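Probable amidase (Thermus thermophilus, PDB 2DC0) belongs to the amidase signature family of alpha/beta proteins, built around a large mixed beta-sheet, and is probably an amidase. Local coordinates at residues K73-V78 against E194-L199. Sequence-based numbering, arbitrary orientation.
Sequences KDLFPV and EGALPL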
loop_
_atom_site.group_PDB
_atom_site.type_symbol
_atom_site.label_atom_id
_atom_site.label_comp_id
_atom_site.label_asym_id
_atom_site.label_seq_id
_atom_site.Cartn_x
_atom_site.Cartn_y
_atom_site.Cartn_z
ATOM N N LYS A 73 -4.398 10.356 -25.010
ATOM C CA LYS A 73 -3.096 9.700 -25.198
ATOM C C LYS A 73 -3.315 8.429 -26.020
ATOM O O LYS A 73 -4.261 7.688 -25.758
ATOM C CB LYS A 73 -2.494 9.348 -23.834
ATOM C CG LYS A 73 -1.073 8.805 -23.884
ATOM C CD LYS A 73 -0.570 8.550 -22.478
ATOM C CE LYS A 73 0.919 8.256 -22.444
ATOM N NZ LYS A 73 1.380 8.032 -21.040
ATOM N N ASP A 74 -2.429 8.147 -26.977
ATOM C CA ASP A 74 -2.617 6.987 -27.851
ATOM C C ASP A 74 -2.455 5.566 -27.313
ATOM O O ASP A 74 -1.995 4.684 -28.038
ATOM C CB ASP A 74 -1.776 7.134 -29.131
ATOM C CG ASP A 74 -2.341 6.323 -30.292
ATOM O OD1 ASP A 74 -3.582 6.181 -30.357
ATOM O OD2 ASP A 74 -1.561 5.844 -31.147
ATOM N N LEU A 75 -2.836 5.336 -26.060
ATOM C CA LEU A 75 -2.799 3.988 -25.496
ATOM C C LEU A 75 -4.216 3.638 -25.056
ATOM O O LEU A 75 -4.495 2.507 -24.657
ATOM C CB LEU A 75 -1.819 3.886 -24.318
ATOM C CG LEU A 75 -1.934 4.808 -23.096
ATOM C CD1 LEU A 75 -3.134 4.438 -22.240
ATOM C CD2 LEU A 75 -0.647 4.668 -22.283
ATOM N N PHE A 76 -5.102 4.632 -25.134
ATOM C CA PHE A 76 -6.516 4.490 -24.789
ATOM C C PHE A 76 -7.303 4.338 -26.099
ATOM O O PHE A 76 -7.277 5.225 -26.954
ATOM C CB PHE A 76 -7.051 5.749 -24.089
ATOM C CG PHE A 76 -6.600 5.919 -22.663
ATOM C CD1 PHE A 76 -7.126 5.124 -21.647
ATOM C CD2 PHE A 76 -5.689 6.919 -22.327
ATOM C CE1 PHE A 76 -6.751 5.328 -20.311
ATOM C CE2 PHE A 76 -5.308 7.133 -21.000
ATOM C CZ PHE A 76 -5.838 6.336 -19.989
ATOM N N PRO A 77 -7.998 3.211 -26.283
ATOM C CA PRO A 77 -8.758 3.066 -27.528
ATOM C C PRO A 77 -9.897 4.089 -27.587
ATOM O O PRO A 77 -10.553 4.365 -26.582
ATOM C CB PRO A 77 -9.268 1.632 -27.449
ATOM C CG PRO A 77 -8.145 0.940 -26.723
ATOM C CD PRO A 77 -7.857 1.911 -25.604
ATOM N N VAL A 78 -10.108 4.667 -28.762
ATOM C CA VAL A 78 -11.176 5.642 -28.955
ATOM C C VAL A 78 -11.933 5.206 -30.205
ATOM O O VAL A 78 -11.322 4.846 -31.210
ATOM C CB VAL A 78 -10.605 7.075 -29.164
ATOM C CG1 VAL A 78 -11.717 8.036 -29.548
ATOM C CG2 VAL A 78 -9.917 7.554 -27.893
ATOM N N GLU A 194 -9.407 0.200 -17.492
ATOM C CA GLU A 194 -9.971 -0.917 -18.250
ATOM C C GLU A 194 -10.008 -0.572 -19.744
ATOM O O GLU A 194 -10.421 0.524 -20.128
ATOM C CB GLU A 194 -11.395 -1.217 -17.756
ATOM C CG GLU A 194 -12.095 -2.362 -18.477
ATOM C CD GLU A 194 -13.565 -2.485 -18.089
ATOM O OE1 GLU A 194 -13.874 -2.464 -16.878
ATOM O OE2 GLU A 194 -14.414 -2.612 -18.993
ATOM N N GLY A 195 -9.558 -1.505 -20.579
ATOM C CA GLY A 195 -9.563 -1.292 -22.015
ATOM C C GLY A 195 -8.373 -0.516 -22.546
ATOM O O GLY A 195 -8.235 -0.334 -23.753
ATOM N N ALA A 196 -7.511 -0.055 -21.647
ATOM C CA ALA A 196 -6.328 0.696 -22.039
ATOM C C ALA A 196 -5.101 -0.207 -22.032
ATOM O O ALA A 196 -5.031 -1.173 -21.266
ATOM C CB ALA A 196 -6.110 1.864 -21.086
ATOM N N LEU A 197 -4.134 0.106 -22.885
ATOM C CA LEU A 197 -2.911 -0.679 -22.945
ATOM C C LEU A 197 -2.161 -0.482 -21.635
ATOM O O LEU A 197 -1.815 0.635 -21.273
ATOM C CB LEU A 197 -2.022 -0.215 -24.096
ATOM C CG LEU A 197 -0.651 -0.885 -24.128
ATOM C CD1 LEU A 197 -0.804 -2.362 -24.503
ATOM C CD2 LEU A 197 0.239 -0.180 -25.133
ATOM N N PRO A 198 -1.909 -1.568 -20.900
ATOM C CA PRO A 198 -1.187 -1.410 -19.635
ATOM C C PRO A 198 0.339 -1.404 -19.782
ATOM O O PRO A 198 0.886 -1.823 -20.807
ATOM C CB PRO A 198 -1.686 -2.594 -18.809
ATOM C CG PRO A 198 -1.903 -3.661 -19.849
ATOM C CD PRO A 198 -2.520 -2.906 -21.015
ATOM N N LEU A 199 1.023 -0.883 -18.768
ATOM C CA LEU A 199 2.480 -0.890 -18.751
ATOM C C LEU A 199 2.767 -1.748 -17.524
ATOM O O LEU A 199 3.284 -2.857 -17.626
ATOM C CB LEU A 199 3.047 0.516 -18.558
ATOM C CG LEU A 199 4.579 0.600 -18.453
ATOM C CD1 LEU A 199 5.238 0.061 -19.717
ATOM C CD2 LEU A 199 4.984 2.056 -18.226
#
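The backbones of L75 and L197 are joined by a hydrogen bond that ties together two loops of the amidase signature fold, one leaving strand 69-73 of the central mixed sheet and the other running between strands 182-185 and 206-210. L197 N donates to L75 O at 3.0 Å, almost straight at 178°, and approaches a little off the carbonyl plane.

Apolar contacts accompany this bond. CB of L75 meets CB of L197 at 4.1 Å. The branched end of L75 serves a second neighbour: chi1 (56°) sets CG between the backbone N and the carbonyl carbon, and chi2 (72°) then carries CD1 over the centre of the F76 ring, 3.5 Å above its plane. The methyl of A196 is small enough to approach that ring obliquely, A196 CB lying 3.5 Å from F76 CD1. The ring also touches L164 and T166 of strand 163-166 and V101 of helix 99-106, joining the loops to the sheet and that helix.

At the end of strand 69-73, K73 O accepts from L75 N and F76 N, which reach it from the same face of its plane, while K73 NZ is hydrogen-bonded to S147 OG, S148 OG and T166 OG1. At G195, phi is positive, a conformation in which a side chain would press on the preceding carbonyl. The buried G195 O has no hydrogen-bond partner anywhere in the model; P77, a proline without an N-H to offer, brings CD to 2.9 Å and CG to 3.2 Å from G195 O.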